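Local coordinates for FAD:protein FMN transferase (Vibrio cholerae, PDB 6NXI) that probably transfers the FMN moiety of FAD to a threonine hydroxyl of a target flavoprotein, in a magnesium-dependent reaction, at residues I21-Q26 / Q172-Y177; R127-I132 / I146-V151; R198-K203 / Q212-P217; V286-Q291 / A308-K313. All blocks are in the same frame, centred on the assembly; numbering follows the deposited sequence.

Interaction 1 pairs the second and third strands of the eight-stranded antiparallel sheet and is buried, whereas interaction 4, by the opposite edge strand, 304-308, ties a helix end to the loop after that strand through one carboxylate. Interaction 3 is a separate two-stranded hairpin with one largely aliphatic face turned to that sheet and a mixed, more exposed one. It touches interaction 4 directly, Ile-201 CD1 lying 4.0 Å from Phe-312 CZ. Interaction 2 lies across the chain's centre from interactions 1 and 3, its centre about 42 and 38 Å from theirs, and joins two turns by aliphatic packing and a water. Backbone bonding thus dominates in 3, side-chain bonding in 4 and apolar contact in 2.

Interaction 1. Residues I21-Q26 / Q172-Y177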
loop_
_atom_site.group_PDB
_atom_site.type_symbol
_atom_site.label_atom_id
_atom_site.label_comp_id
_atom_site.label_asym_id
_atom_site.label_seq_id
_atom_site.Cartn_x
_atom_site.Cartn_y
_atom_site.Cartn_z
ATOM N N ILE A 21 -10.469 -2.014 13.463
ATOM C CA ILE A 21 -11.654 -1.314 12.941
ATOM C C ILE A 21 -12.337 -0.683 14.151
ATOM O O ILE A 21 -12.594 -1.398 15.123
ATOM C CB ILE A 21 -12.523 -2.273 12.145
ATOM C CG1 ILE A 21 -11.728 -2.732 10.911
ATOM C CG2 ILE A 21 -13.869 -1.615 11.811
ATOM C CD1 ILE A 21 -12.200 -3.993 10.339
ATOM N N LYS A 22 -12.618 0.596 14.089
ATOM C CA LYS A 22 -13.394 1.306 15.128
ATOM C C LYS A 22 -14.628 1.893 14.474
ATOM O O LYS A 22 -14.531 2.462 13.373
ATOM C CB LYS A 22 -12.588 2.404 15.825
ATOM C CG LYS A 22 -11.434 1.864 16.639
ATOM C CD LYS A 22 -10.599 3.004 17.271
ATOM C CE LYS A 22 -9.505 2.462 18.172
ATOM N NZ LYS A 22 -8.792 3.502 18.951
ATOM N N TYR A 23 -15.773 1.727 15.110
ATOM C CA TYR A 23 -17.000 2.327 14.546
ATOM C C TYR A 23 -17.875 2.776 15.705
ATOM O O TYR A 23 -17.728 2.310 16.850
ATOM C CB TYR A 23 -17.695 1.381 13.556
ATOM C CG TYR A 23 -18.295 0.168 14.207
ATOM C CD1 TYR A 23 -17.583 -1.009 14.294
ATOM C CD2 TYR A 23 -19.590 0.176 14.706
ATOM C CE1 TYR A 23 -18.103 -2.134 14.905
ATOM C CE2 TYR A 23 -20.125 -0.947 15.301
ATOM C CZ TYR A 23 -19.383 -2.110 15.399
ATOM O OH TYR A 23 -19.886 -3.239 15.994
ATOM N N ILE A 24 -18.833 3.637 15.368
ATOM C CA ILE A 24 -19.758 4.198 16.372
ATOM C C ILE A 24 -21.081 3.448 16.259
ATOM O O ILE A 24 -21.653 3.417 15.188
ATOM C CB ILE A 24 -19.922 5.718 16.267
ATOM C CG1 ILE A 24 -18.557 6.428 16.298
ATOM C CG2 ILE A 24 -20.815 6.188 17.412
ATOM C CD1 ILE A 24 -17.679 6.058 17.489
ATOM N N GLN A 25 -21.500 2.842 17.359
ATOM C CA GLN A 25 -22.780 2.094 17.442
ATOM C C GLN A 25 -23.884 3.088 17.110
ATOM O O GLN A 25 -23.838 4.256 17.573
ATOM C CB GLN A 25 -22.885 1.454 18.832
ATOM C CG GLN A 25 -24.123 0.579 18.995
ATOM C CD GLN A 25 -24.098 -0.639 18.098
ATOM O OE1 GLN A 25 -23.049 -1.173 17.786
ATOM N NE2 GLN A 25 -25.274 -1.132 17.717
ATOM N N GLN A 26 -24.855 2.644 16.328
ATOM C CA GLN A 26 -26.061 3.429 15.967
ATOM C C GLN A 26 -27.240 2.477 16.031
ATOM O O GLN A 26 -27.083 1.263 15.972
ATOM C CB GLN A 26 -25.875 4.049 14.579
ATOM C CG GLN A 26 -25.011 5.300 14.620
ATOM C CD GLN A 26 -25.637 6.425 15.410
ATOM O OE1 GLN A 26 -25.237 6.739 16.546
ATOM N NE2 GLN A 26 -26.617 7.072 14.801
ATOM N N GLN A 172 -23.711 -1.842 5.731
ATOM C CA GLN A 172 -24.393 -2.202 7.007
ATOM C C GLN A 172 -24.927 -0.943 7.722
ATOM O O GLN A 172 -25.418 -1.093 8.879
ATOM C CB GLN A 172 -23.382 -2.984 7.861
ATOM C CG GLN A 172 -23.088 -4.381 7.332
ATOM C CD GLN A 172 -24.290 -5.288 7.409
ATOM O OE1 GLN A 172 -24.970 -5.324 8.411
ATOM N NE2 GLN A 172 -24.576 -6.017 6.342
ATOM N N GLY A 173 -24.875 0.240 7.098
ATOM C CA GLY A 173 -25.439 1.491 7.644
ATOM C C GLY A 173 -24.576 2.059 8.738
ATOM O O GLY A 173 -25.076 2.845 9.545
ATOM N N ILE A 174 -23.265 1.793 8.664
ATOM C CA ILE A 174 -22.283 2.388 9.610
ATOM C C ILE A 174 -21.571 3.548 8.910
ATOM O O ILE A 174 -20.805 3.289 7.982
ATOM C CB ILE A 174 -21.306 1.311 10.109
ATOM C CG1 ILE A 174 -22.066 0.205 10.835
ATOM C CG2 ILE A 174 -20.184 1.859 10.978
ATOM C CD1 ILE A 174 -21.256 -1.035 11.003
ATOM N N GLU A 175 -21.824 4.762 9.373
ATOM C CA GLU A 175 -21.355 5.970 8.661
ATOM C C GLU A 175 -20.251 6.647 9.471
ATOM O O GLU A 175 -19.729 7.630 8.967
ATOM C CB GLU A 175 -22.536 6.859 8.301
ATOM C CG GLU A 175 -23.564 6.140 7.396
ATOM C CD GLU A 175 -23.120 5.470 6.077
ATOM O OE1 GLU A 175 -22.170 5.936 5.446
ATOM O OE2 GLU A 175 -23.763 4.468 5.630
ATOM N N ASN A 176 -19.872 6.098 10.629
ATOM C CA ASN A 176 -18.769 6.658 11.448
ATOM C C ASN A 176 -17.770 5.537 11.735
ATOM O O ASN A 176 -18.021 4.666 12.579
ATOM C CB ASN A 176 -19.283 7.284 12.729
ATOM C CG ASN A 176 -20.356 8.302 12.446
ATOM O OD1 ASN A 176 -20.053 9.436 12.108
ATOM N ND2 ASN A 176 -21.619 7.901 12.558
ATOM N N TYR A 177 -16.622 5.548 11.068
ATOM C CA TYR A 177 -15.665 4.440 11.251
ATOM C C TYR A 177 -14.242 4.887 10.937
ATOM O O TYR A 177 -14.016 5.817 10.138
ATOM C CB TYR A 177 -16.020 3.241 10.369
ATOM C CG TYR A 177 -16.069 3.490 8.873
ATOM C CD1 TYR A 177 -14.913 3.577 8.123
ATOM C CD2 TYR A 177 -17.269 3.638 8.196
ATOM C CE1 TYR A 177 -14.932 3.861 6.770
ATOM C CE2 TYR A 177 -17.304 3.860 6.825
ATOM C CZ TYR A 177 -16.125 4.016 6.121
ATOM O OH TYR A 177 -16.086 4.262 4.772
HETATM O O HOH W 1 -21.774 4.958 12.871
#
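Tyr-23 and Tyr-177 form a non-hydrogen-bonded antiparallel pair where strand 17-24 runs beside the start of strand 177-181, two neighbours in the eight-stranded sheet of this ApbE-family protein. Their CA atoms are 4.1 Å apart, and both side chains leave from the face that packs against helices 32-50 and 157-171: Tyr-23 rests on Leu-35, Tyr-177 on Ala-166 and Leu-169. Past the pair, Ile-24 N donates to Asn-176 O over 3.1 Å with an angle of 149° at the hydrogen. The same oxygen also meets Tyr-23 CA at 3.2 Å. A matching CA-H...O contact joins Tyr-177 CA to Lys-22 O at 3.1 Å, and Lys-22 continues the ladder through a backbone bond to Met-178.

The approach to the strand adds hydrophobic packing. Gly-173, with positive phi, is the C-prime residue of a Schellman motif ending helix 157-171, after which Ile-174 turns its side chain toward Tyr-23. Its CG2 touches Tyr-23 CB at 3.6 Å, while CD1 lies above one ring face, displaced toward the rim. Tyr-23 CG sits between its own backbone N and carbonyl carbon (chi1 69°), which places CG near Ile-174 CG2. Asn-176 works differently: its CB packs on Ile-24 CG1 at 3.7 Å, and its OD1 accepts a bond from Leu-190 N. The other amide atom, Asn-176 ND2, gives a hydrogen to a water 3.0 Å away, and that water in turn donates to Ile-24 O at 2.8 Å.

Interaction 2. Residues R127-I132 / I146-V151; sequences RAITGI and IPELYV
Two type I beta turns, Arg-127 to Thr-130 and Ile-146 to Leu-149, meet through Ile-129 and Ile-146 at the base of the hairpin made by strands 135-138 and 141-144. Aliphatic packing carries the direct contact. Ile-146 reaches across with its terminal methyl, CD1, which lies 3.6 Å from Ile-129 CA and so packs against the backbone of the facing turn. With CG1 between the backbone N and the carbonyl carbon (chi1 58°) and the chain extended at chi2, CD1 reaches that turn.

Ile-129 in turn lays two branches on Glu-148, the side chains crossing at about a right angle. Its CG2 comes within 3.8 Å of Glu-148 CB, and its CD1 is 3.9 Å from that same CB, so the CB methylene is a main point of contact, with OE1 also near CG2. Leu-149 adds a contact to the backbone: its CD1 lies 3.8 Å from Ile-129 O.

Polar linkage is indirect. One water is hydrogen-bonded to both sides, 2.8 Å from Ile-129 O and 2.8 Å from Tyr-150 N, where it accepts. The first turn is secured internally, since Arg-127 O receives both the backbone N and the hydroxyl of Thr-130, the latter with Thr-130 OG1 at 2.8 Å; both donors come from the same face of the carbonyl plane. Gly-131 follows at backbone angles (phi 143°) that suit glycine, its N bonded to Thr-98 OG1.

Around this pairing, Ile-129 also packs on Pro-101 of helix 100-105, Ile-146 and Leu-149 share His-134 just ahead of strand 135-138, and Val-151 leads away against helix 58-64.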
loop_
_atom_site.group_PDB
_atom_site.type_symbol
_atom_site.label_atom_id
_atom_site.label_comp_id
_atom_site.label_asym_id
_atom_site.label_seq_id
_atom_site.Cartn_x
_atom_site.Cartn_y
_atom_site.Cartn_z
ATOM N N ARG A 127 16.445 -8.992 -12.627
ATOM C CA ARG A 127 16.028 -7.777 -13.369
ATOM C C ARG A 127 15.543 -8.151 -14.758
ATOM O O ARG A 127 14.560 -7.543 -15.204
ATOM C CB ARG A 127 17.161 -6.762 -13.478
ATOM C CG ARG A 127 17.524 -6.125 -12.156
ATOM C CD ARG A 127 18.767 -5.312 -12.254
ATOM N NE ARG A 127 18.518 -4.026 -12.852
ATOM C CZ ARG A 127 19.490 -3.242 -13.300
ATOM N NH1 ARG A 127 20.755 -3.643 -13.286
ATOM N NH2 ARG A 127 19.187 -2.059 -13.778
ATOM N N ALA A 128 16.113 -9.186 -15.371
ATOM C CA ALA A 128 15.753 -9.560 -16.755
ATOM C C ALA A 128 14.326 -10.109 -16.798
ATOM O O ALA A 128 13.787 -10.169 -17.912
ATOM C CB ALA A 128 16.730 -10.555 -17.306
ATOM N N ILE A 129 13.778 -10.581 -15.672
ATOM C CA ILE A 129 12.413 -11.173 -15.623
ATOM C C ILE A 129 11.465 -10.225 -14.881
ATOM O O ILE A 129 10.477 -10.710 -14.383
ATOM C CB ILE A 129 12.439 -12.586 -15.012
ATOM C CG1 ILE A 129 13.016 -12.590 -13.589
ATOM C CG2 ILE A 129 13.187 -13.539 -15.919
ATOM C CD1 ILE A 129 12.769 -13.854 -12.798
ATOM N N THR A 130 11.758 -8.929 -14.843
ATOM C CA THR A 130 10.868 -7.882 -14.290
ATOM C C THR A 130 10.555 -6.854 -15.380
ATOM O O THR A 130 11.311 -6.707 -16.351
ATOM C CB THR A 130 11.491 -7.219 -13.057
ATOM O OG1 THR A 130 12.550 -6.413 -13.566
ATOM C CG2 THR A 130 11.971 -8.241 -12.065
ATOM N N GLY A 131 9.415 -6.191 -15.263
ATOM C CA GLY A 131 9.047 -5.068 -16.125
ATOM C C GLY A 131 7.580 -5.107 -16.424
ATOM O O GLY A 131 7.084 -6.179 -16.841
ATOM N N ILE A 132 6.914 -3.989 -16.145
ATOM C CA ILE A 132 5.450 -3.810 -16.303
ATOM C C ILE A 132 5.059 -4.141 -17.752
ATOM O O ILE A 132 3.908 -4.531 -17.944
ATOM C CB ILE A 132 5.053 -2.376 -15.887
ATOM C CG1 ILE A 132 3.552 -2.270 -15.598
ATOM C CG2 ILE A 132 5.498 -1.360 -16.914
ATOM C CD1 ILE A 132 3.117 -2.935 -14.329
ATOM N N ILE A 146 6.468 -13.374 -20.655
ATOM C CA ILE A 146 7.616 -14.215 -20.203
ATOM C C ILE A 146 7.120 -15.099 -19.065
ATOM O O ILE A 146 6.338 -14.665 -18.207
ATOM C CB ILE A 146 8.877 -13.411 -19.818
ATOM C CG1 ILE A 146 8.641 -12.388 -18.704
ATOM C CG2 ILE A 146 9.483 -12.733 -21.037
ATOM C CD1 ILE A 146 9.912 -11.851 -18.110
ATOM N N PRO A 147 7.548 -16.378 -19.055
ATOM C CA PRO A 147 7.074 -17.360 -18.079
ATOM C C PRO A 147 7.420 -17.074 -16.612
ATOM O O PRO A 147 6.691 -17.502 -15.763
ATOM C CB PRO A 147 7.702 -18.690 -18.544
ATOM C CG PRO A 147 8.847 -18.295 -19.447
ATOM C CD PRO A 147 8.466 -16.965 -20.051
ATOM N N GLU A 148 8.516 -16.370 -16.338
ATOM C CA GLU A 148 9.062 -16.264 -14.965
ATOM C C GLU A 148 8.480 -15.029 -14.262
ATOM O O GLU A 148 8.955 -14.732 -13.132
ATOM C CB GLU A 148 10.594 -16.155 -15.009
ATOM C CG GLU A 148 11.274 -17.283 -15.762
ATOM C CD GLU A 148 11.451 -17.098 -17.266
ATOM O OE1 GLU A 148 10.921 -16.103 -17.836
ATOM O OE2 GLU A 148 12.166 -17.957 -17.880
ATOM N N LEU A 149 7.614 -14.264 -14.937
ATOM C CA LEU A 149 7.074 -12.984 -14.402
ATOM C C LEU A 149 6.451 -13.314 -13.053
ATOM O O LEU A 149 5.765 -14.330 -12.965
ATOM C CB LEU A 149 6.036 -12.338 -15.331
ATOM C CG LEU A 149 5.871 -10.828 -15.133
ATOM C CD1 LEU A 149 7.013 -10.059 -15.764
ATOM C CD2 LEU A 149 4.564 -10.359 -15.703
ATOM N N TYR A 150 6.704 -12.500 -12.035
ATOM C CA TYR A 150 6.157 -12.745 -10.679
ATOM C C TYR A 150 5.598 -11.414 -10.182
ATOM O O TYR A 150 6.351 -10.468 -9.968
ATOM C CB TYR A 150 7.260 -13.294 -9.783
ATOM C CG TYR A 150 6.866 -13.768 -8.406
ATOM C CD1 TYR A 150 6.387 -12.890 -7.439
ATOM C CD2 TYR A 150 6.981 -15.104 -8.037
ATOM C CE1 TYR A 150 6.005 -13.339 -6.193
ATOM C CE2 TYR A 150 6.605 -15.564 -6.780
ATOM C CZ TYR A 150 6.147 -14.667 -5.833
ATOM O OH TYR A 150 5.773 -15.159 -4.608
ATOM N N VAL A 151 4.281 -11.322 -10.101
ATOM C CA VAL A 151 3.565 -10.077 -9.704
ATOM C C VAL A 151 3.379 -10.145 -8.193
ATOM O O VAL A 151 2.979 -11.198 -7.660
ATOM C CB VAL A 151 2.203 -9.976 -10.426
ATOM C CG1 VAL A 151 1.397 -8.827 -9.900
ATOM C CG2 VAL A 151 2.381 -9.856 -11.934
HETATM O O HOH W 2 8.345 -10.292 -12.644
#

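Interaction 3. Residues R198-K203 / Q212-P217; sequences RIAIEK and QEIIEP
Ile-199 to Lys-203 and Gln-212 to Ile-215 are the two arms of an antiparallel beta hairpin, their short axes running at 151° to each other. Its backbone ladder is regular. In one hydrogen-bonded pair, Ile-201 N reaches Glu-213 O at 2.8 Å and Glu-213 N reaches Ile-201 O at 2.8 Å; in the other, Ile-199 and Ile-215 exchange bonds, with Ile-199 N to Ile-215 O at 3.0 Å.

The face bearing Ile-199, Ile-201 and Ile-215 is largely aliphatic, with Glu-213 at its far end. Ile-199 CG1 meets Ile-215 CG1 at 3.7 Å, its CD1 reaches Pro-217 CG at 3.7 Å, and Ile-201 and Ile-215 approach through their CD1 methyls. This face turns to the large sheet: Ile-199 packs on Ile-185 and Ile-222, Ile-201 on Leu-295.

Lys-203 and Glu-213 close one end with a salt bridge, Lys-203 NZ to Glu-213 OE1 at 2.6 Å. CG anti to the backbone N (chi1 179°) and an extended chain beyond carry the Glu-213 carboxylate out to the ammonium. The ammonium has a second salt-bridge partner in Glu-306 OE2, so two carboxylates probably favour its charged form.

On the other face, Gln-212 NE2 donates to Glu-202 OE2 at 2.6 Å. The acceptor lies in the amide plane, while amide and carboxylate planes are 60° apart. The amide carbon, Gln-212 CD, also lies against Ala-200 CB. Farther along this face, Ile-214 CG2 sits 3.4 Å above the plane of the Arg-198 guanidinium, offset toward its rim.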
loop_
_atom_site.group_PDB
_atom_site.type_symbol
_atom_site.label_atom_id
_atom_site.label_comp_id
_atom_site.label_asym_id
_atom_site.label_seq_id
_atom_site.Cartn_x
_atom_site.Cartn_y
_atom_site.Cartn_z
ATOM N N ARG A 198 -8.907 11.239 14.292
ATOM C CA ARG A 198 -7.571 11.873 14.457
ATOM C C ARG A 198 -6.499 10.850 14.096
ATOM O O ARG A 198 -6.500 9.698 14.585
ATOM C CB ARG A 198 -7.437 12.426 15.889
ATOM C CG ARG A 198 -8.459 13.512 16.195
ATOM C CD ARG A 198 -8.575 13.960 17.646
ATOM N NE ARG A 198 -7.539 14.969 17.896
ATOM C CZ ARG A 198 -6.585 14.933 18.836
ATOM N NH1 ARG A 198 -6.487 13.944 19.717
ATOM N NH2 ARG A 198 -5.718 15.933 18.902
ATOM N N ILE A 199 -5.612 11.192 13.142
ATOM C CA ILE A 199 -4.487 10.274 12.854
ATOM C C ILE A 199 -3.220 11.074 13.154
ATOM O O ILE A 199 -3.250 12.295 13.157
ATOM C CB ILE A 199 -4.526 9.741 11.403
ATOM C CG1 ILE A 199 -4.212 10.882 10.451
ATOM C CG2 ILE A 199 -5.882 9.063 11.091
ATOM C CD1 ILE A 199 -3.929 10.430 9.054
ATOM N N ALA A 200 -2.128 10.396 13.399
ATOM C CA ALA A 200 -0.829 11.058 13.653
ATOM C C ALA A 200 0.110 10.842 12.479
ATOM O O ALA A 200 0.212 9.721 11.962
ATOM C CB ALA A 200 -0.265 10.538 14.949
ATOM N N ILE A 201 0.759 11.925 12.054
ATOM C CA ILE A 201 1.918 11.835 11.132
ATOM C C ILE A 201 3.192 11.900 11.975
ATOM O O ILE A 201 3.344 12.868 12.714
ATOM C CB ILE A 201 1.874 12.914 10.050
ATOM C CG1 ILE A 201 0.510 12.886 9.340
ATOM C CG2 ILE A 201 3.067 12.692 9.122
ATOM C CD1 ILE A 201 0.551 13.232 7.886
ATOM N N GLU A 202 4.013 10.861 11.875
ATOM C CA GLU A 202 5.295 10.741 12.612
ATOM C C GLU A 202 6.308 11.637 11.894
ATOM O O GLU A 202 6.464 11.536 10.663
ATOM C CB GLU A 202 5.751 9.287 12.730
ATOM C CG GLU A 202 4.857 8.428 13.608
ATOM C CD GLU A 202 4.924 8.688 15.107
ATOM O OE1 GLU A 202 5.956 9.210 15.586
ATOM O OE2 GLU A 202 3.933 8.370 15.799
ATOM N N LYS A 203 6.921 12.531 12.644
ATOM C CA LYS A 203 7.930 13.471 12.112
ATOM C C LYS A 203 9.260 13.058 12.732
ATOM O O LYS A 203 9.340 12.841 13.934
ATOM C CB LYS A 203 7.563 14.912 12.469
ATOM C CG LYS A 203 6.161 15.348 12.088
ATOM C CD LYS A 203 5.875 15.274 10.604
ATOM C CE LYS A 203 4.653 16.080 10.212
ATOM N NZ LYS A 203 4.839 17.521 10.525
ATOM N N GLN A 212 4.797 13.593 16.929
ATOM C CA GLN A 212 3.543 13.284 16.202
ATOM C C GLN A 212 2.835 14.593 15.860
ATOM O O GLN A 212 2.651 15.430 16.759
ATOM C CB GLN A 212 2.639 12.420 17.081
ATOM C CG GLN A 212 3.020 10.948 17.119
ATOM C CD GLN A 212 1.892 10.107 17.674
ATOM O OE1 GLN A 212 0.992 10.609 18.342
ATOM N NE2 GLN A 212 1.896 8.818 17.363
ATOM N N GLU A 213 2.412 14.753 14.612
ATOM C CA GLU A 213 1.432 15.785 14.219
ATOM C C GLU A 213 0.051 15.130 14.024
ATOM O O GLU A 213 -0.100 14.327 13.082
ATOM C CB GLU A 213 1.868 16.471 12.930
ATOM C CG GLU A 213 0.864 17.514 12.496
ATOM C CD GLU A 213 1.378 18.558 11.520
ATOM O OE1 GLU A 213 2.397 18.298 10.854
ATOM O OE2 GLU A 213 0.733 19.624 11.427
ATOM N N ILE A 214 -0.927 15.548 14.814
ATOM C CA ILE A 214 -2.291 14.962 14.726
ATOM C C ILE A 214 -3.114 15.798 13.745
ATOM O O ILE A 214 -3.263 17.015 14.005
ATOM C CB ILE A 214 -2.944 14.880 16.112
ATOM C CG1 ILE A 214 -2.147 13.944 17.016
ATOM C CG2 ILE A 214 -4.416 14.451 15.946
ATOM C CD1 ILE A 214 -2.578 13.949 18.472
ATOM N N ILE A 215 -3.632 15.160 12.680
ATOM C CA ILE A 215 -4.494 15.795 11.649
ATOM C C ILE A 215 -5.847 15.077 11.586
ATOM O O ILE A 215 -5.966 13.903 12.023
ATOM C CB ILE A 215 -3.799 15.807 10.282
ATOM C CG1 ILE A 215 -3.604 14.407 9.702
ATOM C CG2 ILE A 215 -2.463 16.534 10.372
ATOM C CD1 ILE A 215 -3.440 14.354 8.203
ATOM N N GLU A 216 -6.810 15.746 10.955
ATOM C CA GLU A 216 -8.191 15.235 10.740
ATOM C C GLU A 216 -8.432 15.200 9.239
ATOM O O GLU A 216 -8.850 16.185 8.648
ATOM C CB GLU A 216 -9.152 16.170 11.479
ATOM C CG GLU A 216 -9.042 16.057 12.994
ATOM C CD GLU A 216 -9.838 17.076 13.793
ATOM O OE1 GLU A 216 -10.664 17.774 13.194
ATOM O OE2 GLU A 216 -9.618 17.173 15.009
ATOM N N PRO A 217 -8.149 14.088 8.555
ATOM C CA PRO A 217 -8.366 14.007 7.108
ATOM C C PRO A 217 -9.816 14.131 6.613
ATOM O O PRO A 217 -10.009 14.372 5.434
ATOM C CB PRO A 217 -7.873 12.607 6.758
ATOM C CG PRO A 217 -6.901 12.274 7.853
ATOM C CD PRO A 217 -7.458 12.912 9.105
#

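Interaction 4. Residues V286-Q291 / A308-K313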
loop_
_atom_site.group_PDB
_atom_site.type_symbol
_atom_site.label_atom_id
_atom_site.label_comp_id
_atom_site.label_asym_id
_atom_site.label_seq_id
_atom_site.Cartn_x
_atom_site.Cartn_y
_atom_site.Cartn_z
ATOM N N VAL A 286 4.631 15.204 -9.668
ATOM C CA VAL A 286 3.418 14.402 -10.002
ATOM C C VAL A 286 2.268 14.788 -9.070
ATOM O O VAL A 286 1.098 14.886 -9.524
ATOM C CB VAL A 286 3.716 12.889 -9.995
ATOM C CG1 VAL A 286 2.432 12.058 -10.047
ATOM C CG2 VAL A 286 4.626 12.540 -11.145
ATOM N N ALA A 287 2.535 14.975 -7.778
ATOM C CA ALA A 287 1.475 15.278 -6.795
ATOM C C ALA A 287 0.855 16.637 -7.152
ATOM O O ALA A 287 -0.368 16.834 -7.037
ATOM C CB ALA A 287 2.013 15.302 -5.387
ATOM N N GLU A 288 1.693 17.590 -7.517
ATOM C CA GLU A 288 1.204 18.930 -7.924
ATOM C C GLU A 288 0.341 18.870 -9.180
ATOM O O GLU A 288 -0.723 19.514 -9.173
ATOM C CB GLU A 288 2.388 19.853 -8.176
ATOM C CG GLU A 288 2.919 20.392 -6.881
ATOM C CD GLU A 288 1.918 21.191 -6.081
ATOM O OE1 GLU A 288 1.115 21.950 -6.674
ATOM O OE2 GLU A 288 2.046 21.152 -4.872
ATOM N N ALA A 289 0.786 18.131 -10.189
ATOM C CA ALA A 289 0.156 18.082 -11.525
ATOM C C ALA A 289 -1.182 17.348 -11.439
ATOM O O ALA A 289 -2.027 17.543 -12.340
ATOM C CB ALA A 289 1.088 17.433 -12.513
ATOM N N ASN A 290 -1.388 16.539 -10.398
ATOM C CA ASN A 290 -2.553 15.617 -10.358
ATOM C C ASN A 290 -3.398 15.862 -9.117
ATOM O O ASN A 290 -4.294 15.029 -8.822
ATOM C CB ASN A 290 -2.062 14.184 -10.507
ATOM C CG ASN A 290 -1.452 13.927 -11.870
ATOM O OD1 ASN A 290 -2.171 13.670 -12.830
ATOM N ND2 ASN A 290 -0.137 14.009 -11.992
ATOM N N GLN A 291 -3.199 16.972 -8.418
ATOM C CA GLN A 291 -4.072 17.300 -7.266
ATOM C C GLN A 291 -4.046 16.146 -6.259
ATOM O O GLN A 291 -5.087 15.841 -5.693
ATOM C CB GLN A 291 -5.535 17.532 -7.678
ATOM C CG GLN A 291 -5.692 18.513 -8.817
ATOM C CD GLN A 291 -5.463 19.911 -8.310
ATOM O OE1 GLN A 291 -4.333 20.293 -8.025
ATOM N NE2 GLN A 291 -6.538 20.680 -8.203
ATOM N N ALA A 308 5.006 19.510 1.325
ATOM C CA ALA A 308 3.551 19.277 1.206
ATOM C C ALA A 308 3.109 19.772 -0.172
ATOM O O ALA A 308 3.493 20.891 -0.562
ATOM C CB ALA A 308 2.807 19.968 2.306
ATOM N N SER A 309 2.325 18.967 -0.884
ATOM C CA SER A 309 1.725 19.398 -2.161
ATOM C C SER A 309 0.686 20.493 -1.876
ATOM O O SER A 309 0.197 20.575 -0.737
ATOM C CB SER A 309 1.140 18.238 -2.892
ATOM O OG SER A 309 0.024 17.695 -2.214
ATOM N N SER A 310 0.291 21.241 -2.902
ATOM C CA SER A 310 -0.740 22.306 -2.800
ATOM C C SER A 310 -2.036 21.731 -2.239
ATOM O O SER A 310 -2.738 22.448 -1.528
ATOM C CB SER A 310 -0.963 22.944 -4.136
ATOM O OG SER A 310 0.189 23.677 -4.493
ATOM N N SER A 311 -2.374 20.499 -2.586
ATOM C CA SER A 311 -3.667 19.919 -2.160
ATOM C C SER A 311 -3.572 19.329 -0.744
ATOM O O SER A 311 -4.634 18.998 -0.189
ATOM C CB SER A 311 -4.168 18.958 -3.190
ATOM O OG SER A 311 -3.263 17.888 -3.304
ATOM N N PHE A 312 -2.371 19.207 -0.157
ATOM C CA PHE A 312 -2.148 18.748 1.240
ATOM C C PHE A 312 -2.105 19.913 2.239
ATOM O O PHE A 312 -2.340 19.683 3.441
ATOM C CB PHE A 312 -0.811 18.021 1.409
ATOM C CG PHE A 312 -0.724 17.225 2.691
ATOM C CD1 PHE A 312 -1.112 15.895 2.740
ATOM C CD2 PHE A 312 -0.258 17.810 3.860
ATOM C CE1 PHE A 312 -1.049 15.177 3.933
ATOM C CE2 PHE A 312 -0.192 17.088 5.045
ATOM C CZ PHE A 312 -0.598 15.783 5.086
ATOM N N LYS A 313 -1.776 21.122 1.775
ATOM C CA LYS A 313 -1.582 22.312 2.648
ATOM C C LYS A 313 -2.708 22.389 3.680
ATOM O O LYS A 313 -2.419 22.418 4.875
ATOM C CB LYS A 313 -1.482 23.599 1.814
ATOM C CG LYS A 313 -0.400 23.612 0.740
ATOM C CD LYS A 313 1.003 23.264 1.228
ATOM C CE LYS A 313 2.089 23.786 0.303
ATOM N NZ LYS A 313 3.432 23.696 0.924
HETATM O O HOH W 3 -1.409 18.884 -5.190
#
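Glu-288 and Ser-310 are brought together by two torsions: a bend at chi2 (-60°) turns Glu-288 CD back from an extended course, and chi1 of Ser-310 (-69°) sets OG beside its own backbone N. The two donors of one serine therefore meet the two oxygens of one carboxylate. Ser-310 N gives its hydrogen to Glu-288 OE2 at 2.6 Å, arriving on the syn side but 29° out of the carboxylate plane. Ser-310 OG donates to Glu-288 OE1 at 2.9 Å, using that oxygen's syn lone pair. This paired grip should fix the rotation of the carboxylate.

Ser-309 extends the contact from the residue before. Its CA lies 3.2 Å from Glu-288 OE2, and its CB packs on Ala-287 CB at 4.0 Å. Its hydroxyl faces other partners, bonding to Ile-292 O and Val-294 N. Ser-309 O also accepts from Phe-312 N, closing the short turn in which 310-312 have helical backbone angles.

A water makes a further bridge. It donates to Ala-287 O at 2.9 Å and accepts a hydrogen from Ser-311 N at 3.2 Å, linking a carbonyl near the helix end to the loop backbone. Within its own segment Asn-290, the first residue past the helix, bonds back through ND2 to Val-286 O.

The contact thus ties the C-terminal end of helix 280-289 to the loop leaving strand 304-308, an outermost strand of the eight-stranded sheet. Strand 294-299 lies beside both, with Val-294 against Ala-287 and Leu-295 against Phe-312, while Val-286 packs on helices 265-278 and 75-90.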